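Local coordinates for protein PA0821 (Pseudomonas aeruginosa, PDB 7DRG) that probably acts as an antitoxin (immunity protein) of the type VI secretion system, guarding the cell against a putative VRR-NUC nuclease effector, at residues Lys13-Leu18 against Tyr277-Ala282; Phe200-Ala203 against Gly207-Val210; Gly29-Ile34 against Trp191-Pro196; Trp232-Asn237 against His295-Ile300. One frame throughout, in Å; residues are numbered along the deposited sequence.

Overall arrangement
From the N terminus, the chain leaves helix 4-13 into residues 13-18, the first half of contact 1, which closes only when 277-282 returns to it. Contacts 2 and 3 are nested inside this large loop. Contact 3 closes first, as the corner at 29-34 meets the start of helix 191-204; contact 2 follows within a few residues, where 207-210 folds back on the later part of the same helix. Contact 2 touches contact 1 through Met-201 and Gly-207. Contact 4 opens at strand 233-237, still inside the loop, and closes beyond it at the end of helix 288-297, so it crosses contact 1. Contacts 3 and 4 lie about 32 Å apart, centre to centre.

Contact 1: residues Lys13-Leu18 against Tyr277-Ala282; sequences KQPHLL and YIAGDA
Apolar contact between His-16 and Ile-278 carries this meeting of two loops. The CD1 methyl of Ile-278 stands end-on over one face of the imidazole in a CH-pi contact, 3.9 Å from the ring centroid and only 13° off the ring normal; its nearest ring atom is His-16 CG, at 3.8 Å. The two side chains cross at about a right angle. With chi1 of 58°, His-16 holds CG between its backbone N and carbonyl carbon, which turns the ring to Ile-278. A looser touch lies beside it: Pro-15 CG rests 4.4 Å from Ala-279 CB, a rigid ring against a small methyl. Met-205 packs on Pro-15, His-16 and Ile-278 alike, and Leu-38 of strand 34-46 on His-16 and Ile-278.

No polar bond is made between the two loops. Inside 13-18, Gln-14 NE2 gives a weak hydrogen bond, 3.1 Å long, to His-16 O; others, such as Pro-15 O with Arg-204, run to the rest of the chain. The imidazole has the Ile-278 methyl over one face and Gln-14 NE2, toward the rim, over the other.

With all cross-loop contact made by carbon and a ring face, the two loops adhere by shape rather than by specific polar bonds. His-16 ND1 is buried by the contact with no partner in the model, so the ring's part across it is through its face.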
loop_
_atom_site.group_PDB
_atom_site.type_symbol
_atom_site.label_atom_id
_atom_site.label_comp_id
_atom_site.label_asym_id
_atom_site.label_seq_id
_atom_site.Cartn_x
_atom_site.Cartn_y
_atom_site.Cartn_z
ATOM N N LYS B 13 5.569 9.738 0.534
ATOM C CA LYS B 13 5.547 10.907 1.405
ATOM C C LYS B 13 4.168 11.328 1.894
ATOM O O LYS B 13 4.092 12.095 2.860
ATOM C CB LYS B 13 6.209 12.102 0.705
ATOM C CG LYS B 13 7.729 12.002 0.626
ATOM C CD LYS B 13 8.299 13.038 -0.327
ATOM C CE LYS B 13 7.623 12.956 -1.684
ATOM N NZ LYS B 13 8.252 13.856 -2.688
ATOM N N GLN B 14 3.090 10.867 1.276
ATOM C CA GLN B 14 1.782 11.144 1.843
ATOM C C GLN B 14 0.889 9.930 1.650
ATOM O O GLN B 14 1.045 9.190 0.668
ATOM C CB GLN B 14 1.136 12.387 1.211
ATOM C CG GLN B 14 0.711 12.219 -0.225
ATOM C CD GLN B 14 0.057 13.462 -0.822
ATOM O OE1 GLN B 14 0.175 14.570 -0.305
ATOM N NE2 GLN B 14 -0.656 13.262 -1.926
ATOM N N PRO B 15 -0.055 9.702 2.565
ATOM C CA PRO B 15 -0.832 8.450 2.530
ATOM C C PRO B 15 -1.733 8.316 1.317
ATOM O O PRO B 15 -1.932 7.201 0.819
ATOM C CB PRO B 15 -1.658 8.519 3.826
ATOM C CG PRO B 15 -0.939 9.497 4.700
ATOM C CD PRO B 15 -0.323 10.494 3.777
ATOM N N HIS B 16 -2.281 9.424 0.824
ATOM C CA HIS B 16 -3.407 9.416 -0.098
ATOM C C HIS B 16 -2.996 9.823 -1.509
ATOM O O HIS B 16 -2.000 10.519 -1.724
ATOM C CB HIS B 16 -4.504 10.370 0.397
ATOM C CG HIS B 16 -4.033 11.782 0.565
ATOM N ND1 HIS B 16 -3.186 12.163 1.583
ATOM C CD2 HIS B 16 -4.270 12.898 -0.165
ATOM C CE1 HIS B 16 -2.930 13.454 1.481
ATOM N NE2 HIS B 16 -3.576 13.925 0.429
ATOM N N LEU B 17 -3.796 9.370 -2.474
ATOM C CA LEU B 17 -3.790 9.871 -3.844
ATOM C C LEU B 17 -5.156 10.477 -4.121
ATOM O O LEU B 17 -6.178 9.838 -3.854
ATOM C CB LEU B 17 -3.515 8.758 -4.862
ATOM C CG LEU B 17 -2.140 8.090 -4.951
ATOM C CD1 LEU B 17 -2.195 6.921 -5.919
ATOM C CD2 LEU B 17 -1.075 9.084 -5.384
ATOM N N LEU B 18 -5.178 11.702 -4.656
ATOM C CA LEU B 18 -6.455 12.366 -4.920
ATOM C C LEU B 18 -7.170 11.756 -6.117
ATOM O O LEU B 18 -8.381 11.533 -6.073
ATOM C CB LEU B 18 -6.242 13.864 -5.147
ATOM C CG LEU B 18 -5.521 14.608 -4.026
ATOM C CD1 LEU B 18 -5.368 16.096 -4.390
ATOM C CD2 LEU B 18 -6.275 14.448 -2.696
ATOM N N TYR B 277 -11.034 13.165 8.503
ATOM C CA TYR B 277 -9.630 12.790 8.672
ATOM C C TYR B 277 -9.278 11.620 7.767
ATOM O O TYR B 277 -9.939 10.575 7.814
ATOM C CB TYR B 277 -9.324 12.390 10.120
ATOM C CG TYR B 277 -9.180 13.533 11.098
ATOM C CD1 TYR B 277 -10.293 14.209 11.577
ATOM C CD2 TYR B 277 -7.928 13.909 11.576
ATOM C CE1 TYR B 277 -10.159 15.251 12.483
ATOM C CE2 TYR B 277 -7.787 14.942 12.483
ATOM C CZ TYR B 277 -8.909 15.613 12.931
ATOM O OH TYR B 277 -8.785 16.649 13.837
ATOM N N ILE B 278 -8.227 11.799 6.962
ATOM C CA ILE B 278 -7.661 10.710 6.171
ATOM C C ILE B 278 -6.844 9.775 7.052
ATOM O O ILE B 278 -6.962 8.546 6.970
ATOM C CB ILE B 278 -6.797 11.283 5.030
ATOM C CG1 ILE B 278 -7.659 11.989 3.986
ATOM C CG2 ILE B 278 -5.950 10.189 4.391
ATOM C CD1 ILE B 278 -6.852 12.788 2.975
ATOM N N ALA B 279 -6.006 10.348 7.907
ATOM C CA ALA B 279 -5.079 9.586 8.735
ATOM C C ALA B 279 -4.728 10.439 9.950
ATOM O O ALA B 279 -5.364 11.465 10.214
ATOM C CB ALA B 279 -3.835 9.177 7.936
ATOM N N GLY B 280 -3.707 10.012 10.690
ATOM C CA GLY B 280 -3.323 10.683 11.915
ATOM C C GLY B 280 -2.098 11.567 11.793
ATOM O O GLY B 280 -2.139 12.609 11.131
ATOM N N ASP B 281 -1.003 11.171 12.434
ATOM C CA ASP B 281 0.205 11.983 12.461
ATOM C C ASP B 281 1.401 11.079 12.183
ATOM O O ASP B 281 1.253 9.905 11.833
ATOM C CB ASP B 281 0.321 12.730 13.800
ATOM C CG ASP B 281 0.240 11.804 15.008
ATOM O OD1 ASP B 281 0.565 10.603 14.883
ATOM O OD2 ASP B 281 -0.154 12.283 16.095
ATOM N N ALA B 282 2.602 11.636 12.356
ATOM C CA ALA B 282 3.816 10.861 12.120
ATOM C C ALA B 282 3.914 9.669 13.064
ATOM O O ALA B 282 4.466 8.627 12.693
ATOM C CB ALA B 282 5.044 11.758 12.266
#

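Contact 2: residues Phe200-Ala203 against Gly207-Val210; sequences FMAA and GLDV
Ala-202 is met by two branched side chains from the chain that doubles back after its helix, Leu-208 and Val-210. Both point at the helix, whereas Asp-209 between them points away, the alternation of an extended backbone. Val-210 makes the tightest touch: its CG2 lies 3.5 Å from Ala-202 CB, methyl against methyl. The valine's chi1 of 173° places that branch beside its own backbone N, on the side of Ala-202.

Leu-208 meets the side of the helix formed by Met-201 and Ala-202. Its CD2 settles over the backbone between the two residues, 4.1 Å from both Ala-202 N and Ala-202 CA, with Met-201 CB at 4.4 Å. Alanine suits this position because its single methyl lets the leucine touch the helix backbone itself; the alpha carbons of Ala-202 and Leu-208 are 6.2 Å apart. Met-201, a selenomethionine, lends only the base of its side chain, since the rest bends away and brings SE to 3.4 Å from Pro-15 O.

The returning chain thus packs on one flank of helix 191-204. Trp-327 of helix 321-328 covers Ala-202 and Val-210, and Tyr-184 of strand 182-186 lies against Met-201 and Leu-208. Asp-209, facing outward from the contact, forms a salt bridge with Lys-228, and Leu-11 of helix 4-13 packs on Met-201.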
loop_
_atom_site.group_PDB
_atom_site.type_symbol
_atom_site.label_atom_id
_atom_site.label_comp_id
_atom_site.label_asym_id
_atom_site.label_seq_id
_atom_site.Cartn_x
_atom_site.Cartn_y
_atom_site.Cartn_z
ATOM N N PHE B 200 -5.231 -0.837 -1.652
ATOM C CA PHE B 200 -3.906 -0.304 -1.354
ATOM C C PHE B 200 -4.006 0.948 -0.493
ATOM O O PHE B 200 -3.262 1.112 0.481
ATOM C CB PHE B 200 -3.189 -0.022 -2.675
ATOM C CG PHE B 200 -1.914 0.754 -2.544
ATOM C CD1 PHE B 200 -0.890 0.315 -1.723
ATOM C CD2 PHE B 200 -1.721 1.900 -3.294
ATOM C CE1 PHE B 200 0.301 1.023 -1.632
ATOM C CE2 PHE B 200 -0.540 2.613 -3.207
ATOM C CZ PHE B 200 0.472 2.178 -2.371
HETATM N N MSE B 201 -4.943 1.824 -0.821
HETATM C CA MSE B 201 -5.161 3.039 -0.057
HETATM C C MSE B 201 -5.674 2.754 1.357
HETATM O O MSE B 201 -5.267 3.416 2.314
HETATM C CB MSE B 201 -6.129 3.939 -0.819
HETATM C CG MSE B 201 -5.500 4.624 -2.015
HETATM SE SE MSE B 201 -4.013 5.744 -1.434
HETATM C CE MSE B 201 -2.732 5.258 -2.763
ATOM N N ALA B 202 -6.556 1.759 1.478
ATOM C CA ALA B 202 -7.163 1.442 2.768
ATOM C C ALA B 202 -6.108 1.100 3.809
ATOM O O ALA B 202 -6.223 1.495 4.975
ATOM C CB ALA B 202 -8.141 0.280 2.613
ATOM N N ALA B 203 -5.072 0.361 3.405
ATOM C CA ALA B 203 -4.023 -0.021 4.339
ATOM C C ALA B 203 -3.227 1.178 4.843
ATOM O O ALA B 203 -2.617 1.090 5.912
ATOM C CB ALA B 203 -3.095 -1.043 3.680
ATOM N N GLY B 207 -8.803 6.391 8.085
ATOM C CA GLY B 207 -10.052 7.130 8.045
ATOM C C GLY B 207 -10.853 6.969 6.775
ATOM O O GLY B 207 -11.910 7.585 6.621
ATOM N N LEU B 208 -10.385 6.141 5.852
ATOM C CA LEU B 208 -11.050 5.962 4.571
ATOM C C LEU B 208 -12.106 4.870 4.671
ATOM O O LEU B 208 -11.819 3.772 5.154
ATOM C CB LEU B 208 -10.015 5.582 3.517
ATOM C CG LEU B 208 -10.622 5.352 2.146
ATOM C CD1 LEU B 208 -10.541 6.656 1.355
ATOM C CD2 LEU B 208 -9.916 4.186 1.459
ATOM N N ASP B 209 -13.311 5.158 4.187
ATOM C CA ASP B 209 -14.300 4.106 4.021
ATOM C C ASP B 209 -14.022 3.330 2.743
ATOM O O ASP B 209 -13.583 3.895 1.740
ATOM C CB ASP B 209 -15.718 4.683 3.970
ATOM C CG ASP B 209 -16.764 3.610 3.748
ATOM O OD1 ASP B 209 -16.793 2.649 4.548
ATOM O OD2 ASP B 209 -17.550 3.722 2.778
ATOM N N VAL B 210 -14.305 2.024 2.782
ATOM C CA VAL B 210 -14.036 1.107 1.679
ATOM C C VAL B 210 -15.272 0.254 1.432
ATOM O O VAL B 210 -16.004 -0.088 2.365
ATOM C CB VAL B 210 -12.810 0.213 1.992
ATOM C CG1 VAL B 210 -12.613 -0.861 0.935
ATOM C CG2 VAL B 210 -11.563 1.071 2.127
#

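Contact 3: residues Gly29-Ile34 against Trp191-Pro196; sequences GPEDYI and WDNDEP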
loop_
_atom_site.group_PDB
_atom_site.type_symbol
_atom_site.label_atom_id
_atom_site.label_comp_id
_atom_site.label_asym_id
_atom_site.label_seq_id
_atom_site.Cartn_x
_atom_site.Cartn_y
_atom_site.Cartn_z
ATOM N N GLY B 29 -1.465 -2.609 -16.071
ATOM C CA GLY B 29 -1.110 -1.225 -15.882
ATOM C C GLY B 29 -2.205 -0.238 -16.216
ATOM O O GLY B 29 -3.297 -0.594 -16.677
ATOM N N PRO B 30 -1.893 1.041 -16.027
ATOM C CA PRO B 30 -2.922 2.082 -16.114
ATOM C C PRO B 30 -3.548 2.161 -17.494
ATOM O O PRO B 30 -2.902 1.924 -18.517
ATOM C CB PRO B 30 -2.157 3.368 -15.773
ATOM C CG PRO B 30 -0.692 3.017 -15.920
ATOM C CD PRO B 30 -0.602 1.573 -15.559
ATOM N N GLU B 31 -4.835 2.496 -17.507
ATOM C CA GLU B 31 -5.597 2.694 -18.729
ATOM C C GLU B 31 -6.133 4.118 -18.760
ATOM O O GLU B 31 -6.046 4.862 -17.780
ATOM C CB GLU B 31 -6.731 1.670 -18.846
ATOM C CG GLU B 31 -6.226 0.277 -19.167
ATOM C CD GLU B 31 -7.267 -0.800 -18.949
ATOM O OE1 GLU B 31 -8.467 -0.467 -18.868
ATOM O OE2 GLU B 31 -6.881 -1.985 -18.852
ATOM N N ASP B 32 -6.709 4.485 -19.904
ATOM C CA ASP B 32 -7.018 5.881 -20.214
ATOM C C ASP B 32 -8.380 6.302 -19.648
ATOM O O ASP B 32 -9.264 6.764 -20.365
ATOM C CB ASP B 32 -6.960 6.093 -21.723
ATOM C CG ASP B 32 -6.877 7.555 -22.108
ATOM O OD1 ASP B 32 -6.541 8.380 -21.232
ATOM O OD2 ASP B 32 -7.153 7.877 -23.284
ATOM N N TYR B 33 -8.539 6.144 -18.334
ATOM C CA TYR B 33 -9.731 6.630 -17.646
ATOM C C TYR B 33 -9.369 6.844 -16.186
ATOM O O TYR B 33 -8.331 6.378 -15.714
ATOM C CB TYR B 33 -10.921 5.664 -17.790
ATOM C CG TYR B 33 -10.818 4.385 -16.980
ATOM C CD1 TYR B 33 -10.100 3.294 -17.456
ATOM C CD2 TYR B 33 -11.445 4.262 -15.741
ATOM C CE1 TYR B 33 -10.006 2.119 -16.725
ATOM C CE2 TYR B 33 -11.351 3.087 -14.998
ATOM C CZ TYR B 33 -10.623 2.018 -15.497
ATOM O OH TYR B 33 -10.510 0.843 -14.780
ATOM N N ILE B 34 -10.229 7.564 -15.470
ATOM C CA ILE B 34 -10.028 7.817 -14.047
ATOM C C ILE B 34 -10.692 6.680 -13.276
ATOM O O ILE B 34 -11.918 6.550 -13.282
ATOM C CB ILE B 34 -10.594 9.176 -13.626
ATOM C CG1 ILE B 34 -9.951 10.300 -14.446
ATOM C CG2 ILE B 34 -10.391 9.386 -12.129
ATOM C CD1 ILE B 34 -10.583 11.664 -14.207
ATOM N N TRP B 191 -15.129 -0.786 -12.107
ATOM C CA TRP B 191 -14.686 -0.791 -10.715
ATOM C C TRP B 191 -13.892 -2.041 -10.351
ATOM O O TRP B 191 -13.062 -1.996 -9.435
ATOM C CB TRP B 191 -15.902 -0.661 -9.798
ATOM C CG TRP B 191 -17.032 -1.510 -10.287
ATOM C CD1 TRP B 191 -18.025 -1.137 -11.150
ATOM C CD2 TRP B 191 -17.261 -2.890 -9.987
ATOM N NE1 TRP B 191 -18.864 -2.196 -11.393
ATOM C CE2 TRP B 191 -18.417 -3.285 -10.690
ATOM C CE3 TRP B 191 -16.605 -3.829 -9.187
ATOM C CZ2 TRP B 191 -18.935 -4.576 -10.612
ATOM C CZ3 TRP B 191 -17.116 -5.109 -9.113
ATOM C CH2 TRP B 191 -18.270 -5.472 -9.821
ATOM N N ASP B 192 -14.146 -3.168 -11.026
ATOM C CA ASP B 192 -13.377 -4.370 -10.722
ATOM C C ASP B 192 -11.894 -4.163 -11.006
ATOM O O ASP B 192 -11.045 -4.756 -10.330
ATOM C CB ASP B 192 -13.911 -5.567 -11.508
ATOM C CG ASP B 192 -13.330 -6.880 -11.023
ATOM O OD1 ASP B 192 -13.586 -7.249 -9.854
ATOM O OD2 ASP B 192 -12.621 -7.543 -11.809
ATOM N N ASN B 193 -11.563 -3.324 -11.994
ATOM C CA ASN B 193 -10.168 -2.963 -12.235
ATOM C C ASN B 193 -9.592 -2.123 -11.109
ATOM O O ASN B 193 -8.368 -2.068 -10.943
ATOM C CB ASN B 193 -10.017 -2.149 -13.523
ATOM C CG ASN B 193 -10.394 -2.922 -14.763
ATOM O OD1 ASN B 193 -10.429 -4.151 -14.761
ATOM N ND2 ASN B 193 -10.658 -2.197 -15.846
ATOM N N ASP B 194 -10.449 -1.451 -10.345
ATOM C CA ASP B 194 -10.007 -0.369 -9.498
ATOM C C ASP B 194 -10.166 -0.635 -8.012
ATOM O O ASP B 194 -9.597 0.117 -7.214
ATOM C CB ASP B 194 -10.741 0.913 -9.909
ATOM C CG ASP B 194 -10.433 1.290 -11.348
ATOM O OD1 ASP B 194 -9.248 1.539 -11.655
ATOM O OD2 ASP B 194 -11.351 1.269 -12.191
ATOM N N GLU B 195 -10.884 -1.685 -7.617
ATOM C CA GLU B 195 -10.854 -2.114 -6.222
ATOM C C GLU B 195 -9.440 -2.303 -5.683
ATOM O O GLU B 195 -9.213 -1.972 -4.507
ATOM C CB GLU B 195 -11.660 -3.408 -6.043
ATOM C CG GLU B 195 -13.162 -3.236 -6.240
ATOM C CD GLU B 195 -13.945 -4.501 -5.940
ATOM O OE1 GLU B 195 -13.349 -5.599 -5.988
ATOM O OE2 GLU B 195 -15.159 -4.397 -5.651
ATOM N N PRO B 196 -8.464 -2.814 -6.444
ATOM C CA PRO B 196 -7.109 -2.908 -5.878
ATOM C C PRO B 196 -6.531 -1.568 -5.464
ATOM O O PRO B 196 -5.782 -1.507 -4.478
ATOM C CB PRO B 196 -6.302 -3.552 -7.014
ATOM C CG PRO B 196 -7.298 -4.324 -7.781
ATOM C CD PRO B 196 -8.557 -3.512 -7.741
#
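An inverse gamma turn centred on Asp-32 marks the corner that leads into strand 34-46, and just past it Tyr-33 reaches across to Asn-193 and Asp-194 near the start of helix 191-204. The tyrosine hydroxyl is the meeting point, serving as donor and acceptor at once. It donates to Asp-194 OD2, with Tyr-33 OH and the carboxylate oxygen 2.8 Å apart. The bond arrives on the syn side of the carboxylate, 20° out of its plane, and OD2 lies at the edge of the ring, near the ring plane. The same hydroxyl accepts a bond from Asn-193 ND2, where the N-to-OH distance is 3.2 Å and the N-H...O angle 156°; the oxygen lies almost in the amide plane. A tyrosine fits here because its long ring carries a hydroxyl to the helix from a neighbouring loop. Two bonds satisfy this oxygen of a buried side chain, fixing its position and the direction of its O-H.

Asp-194 has a second partner: OD1 accepts from the backbone N of Asn-23. Glu-31 comes across Asn-193 at about a right angle, OE1 4.1 Å from Asn-193 ND2, but its salt bridge is made with Arg-120.

Backbone bonds from Glu-31 and Tyr-33 to Gly-22 join the corner to strand 19-22, while Ile-34 begins strand 34-46. The contact therefore ties this strand connection to helix 191-204, whose Glu-195 also packs on Leu-186 of strand 182-186.

Contact 4: residues Trp232-Asn237 against His295-Ile300; sequences WLTLLN and HALKGI
Leu-236 meets Leu-297 and Ile-300 with the two arms of its fork. Its CB leaves strand 233-237 toward the helix end, and CG follows with chi1 of -50°, standing anti to the carbonyl carbon, which points the branch toward Leu-297 and Ile-300. There the chain divides. CD1 runs on to Leu-297 CD2 at 4.1 Å, the two leucines reaching for each other tip to tip, while CD2 turns aside to Ile-300 CD1 at 4.0 Å, where the side chains cross obliquely. A leucine suits the place because one fork can serve two partners.

Leu-297 is forked in the same way: its other methyl, CD1, lies 4.1 Å from Thr-234 CG2. Thr-234 meets Leu-297 with this methyl, while OG1 accepts from the backbone N of Ser-231. The contacts between these segments are all aliphatic, as befits a buried strand-to-helix seam.

Residues 234 and 236 look one way from the strand, and Leu-233 and Leu-235 look the other, onto helix 161-173. The strand therefore lies between that helix and helix 288-297, whose Leu-293 also packs on Thr-234, while strands 177-180 and 267-272 flank it by antiparallel backbone bonds.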
loop_
_atom_site.group_PDB
_atom_site.type_symbol
_atom_site.label_atom_id
_atom_site.label_comp_id
_atom_site.label_asym_id
_atom_site.label_seq_id
_atom_site.Cartn_x
_atom_site.Cartn_y
_atom_site.Cartn_z
ATOM N N TRP B 232 -16.019 10.417 9.923
ATOM C CA TRP B 232 -16.217 11.804 10.345
ATOM C C TRP B 232 -17.638 12.021 10.851
ATOM O O TRP B 232 -17.852 12.641 11.901
ATOM C CB TRP B 232 -15.902 12.763 9.193
ATOM C CG TRP B 232 -16.047 14.207 9.585
ATOM C CD1 TRP B 232 -15.526 14.812 10.699
ATOM C CD2 TRP B 232 -16.756 15.229 8.870
ATOM N NE1 TRP B 232 -15.874 16.142 10.720
ATOM C CE2 TRP B 232 -16.625 16.427 9.611
ATOM C CE3 TRP B 232 -17.477 15.251 7.675
ATOM C CZ2 TRP B 232 -17.188 17.632 9.188
ATOM C CZ3 TRP B 232 -18.044 16.446 7.260
ATOM C CH2 TRP B 232 -17.904 17.616 8.011
ATOM N N LEU B 233 -18.623 11.512 10.118
ATOM C CA LEU B 233 -19.998 11.484 10.586
ATOM C C LEU B 233 -20.403 10.028 10.759
ATOM O O LEU B 233 -20.057 9.181 9.930
ATOM C CB LEU B 233 -20.937 12.189 9.608
ATOM C CG LEU B 233 -20.505 13.572 9.116
ATOM C CD1 LEU B 233 -21.580 14.180 8.224
ATOM C CD2 LEU B 233 -20.206 14.501 10.298
ATOM N N THR B 234 -21.095 9.735 11.854
ATOM C CA THR B 234 -21.585 8.398 12.151
ATOM C C THR B 234 -23.049 8.504 12.539
ATOM O O THR B 234 -23.390 9.293 13.420
ATOM C CB THR B 234 -20.777 7.759 13.281
ATOM O OG1 THR B 234 -19.382 7.834 12.954
ATOM C CG2 THR B 234 -21.160 6.291 13.442
ATOM N N LEU B 235 -23.910 7.723 11.883
ATOM C CA LEU B 235 -25.349 7.772 12.125
ATOM C C LEU B 235 -25.797 6.499 12.834
ATOM O O LEU B 235 -25.540 5.392 12.351
ATOM C CB LEU B 235 -26.128 7.957 10.815
ATOM C CG LEU B 235 -27.649 8.138 10.963
ATOM C CD1 LEU B 235 -28.170 8.969 9.831
ATOM C CD2 LEU B 235 -28.373 6.796 10.966
ATOM N N LEU B 236 -26.496 6.662 13.956
ATOM C CA LEU B 236 -27.104 5.558 14.685
ATOM C C LEU B 236 -28.597 5.812 14.796
ATOM O O LEU B 236 -29.002 6.888 15.238
ATOM C CB LEU B 236 -26.527 5.430 16.095
ATOM C CG LEU B 236 -25.009 5.417 16.270
ATOM C CD1 LEU B 236 -24.677 5.335 17.748
ATOM C CD2 LEU B 236 -24.372 4.258 15.514
ATOM N N ASN B 237 -29.410 4.826 14.417
ATOM C CA ASN B 237 -30.827 4.954 14.735
ATOM C C ASN B 237 -31.028 4.726 16.235
ATOM O O ASN B 237 -30.104 4.363 16.964
ATOM C CB ASN B 237 -31.680 4.004 13.883
ATOM C CG ASN B 237 -31.459 2.532 14.205
ATOM O OD1 ASN B 237 -30.491 2.150 14.868
ATOM N ND2 ASN B 237 -32.366 1.690 13.711
ATOM N N HIS B 295 -13.780 3.436 19.787
ATOM C CA HIS B 295 -13.711 2.781 21.090
ATOM C C HIS B 295 -15.075 2.767 21.774
ATOM O O HIS B 295 -15.476 1.753 22.357
ATOM C CB HIS B 295 -12.669 3.483 21.961
ATOM C CG HIS B 295 -12.344 2.747 23.223
ATOM N ND1 HIS B 295 -11.549 1.622 23.244
ATOM C CD2 HIS B 295 -12.711 2.975 24.506
ATOM C CE1 HIS B 295 -11.438 1.189 24.486
ATOM N NE2 HIS B 295 -12.133 1.993 25.273
ATOM N N ALA B 296 -15.808 3.880 21.693
ATOM C CA ALA B 296 -17.119 3.964 22.335
ATOM C C ALA B 296 -18.159 3.076 21.660
ATOM O O ALA B 296 -19.098 2.618 22.321
ATOM C CB ALA B 296 -17.609 5.414 22.341
ATOM N N LEU B 297 -18.022 2.825 20.358
ATOM C CA LEU B 297 -19.054 2.136 19.595
ATOM C C LEU B 297 -18.685 0.723 19.166
ATOM O O LEU B 297 -19.521 0.047 18.565
ATOM C CB LEU B 297 -19.419 2.955 18.350
ATOM C CG LEU B 297 -20.016 4.338 18.609
ATOM C CD1 LEU B 297 -20.426 4.996 17.296
ATOM C CD2 LEU B 297 -21.206 4.241 19.554
ATOM N N LYS B 298 -17.472 0.244 19.450
ATOM C CA LYS B 298 -17.094 -1.050 18.891
ATOM C C LYS B 298 -17.911 -2.201 19.462
ATOM O O LYS B 298 -17.932 -3.285 18.866
ATOM C CB LYS B 298 -15.602 -1.301 19.089
ATOM C CG LYS B 298 -15.137 -1.353 20.524
ATOM C CD LYS B 298 -13.619 -1.438 20.544
ATOM C CE LYS B 298 -13.078 -1.727 21.928
ATOM N NZ LYS B 298 -11.593 -1.793 21.891
ATOM N N GLY B 299 -18.596 -1.990 20.586
ATOM C CA GLY B 299 -19.524 -2.983 21.096
ATOM C C GLY B 299 -20.712 -3.239 20.193
ATOM O O GLY B 299 -21.362 -4.282 20.327
ATOM N N ILE B 300 -21.015 -2.320 19.276
ATOM C CA ILE B 300 -22.099 -2.516 18.321
ATOM C C ILE B 300 -21.579 -2.592 16.883
ATOM O O ILE B 300 -22.322 -2.348 15.945
ATOM C CB ILE B 300 -23.187 -1.432 18.461
ATOM C CG1 ILE B 300 -22.637 -0.032 18.150
ATOM C CG2 ILE B 300 -23.819 -1.493 19.842
ATOM C CD1 ILE B 300 -23.718 0.994 17.796
#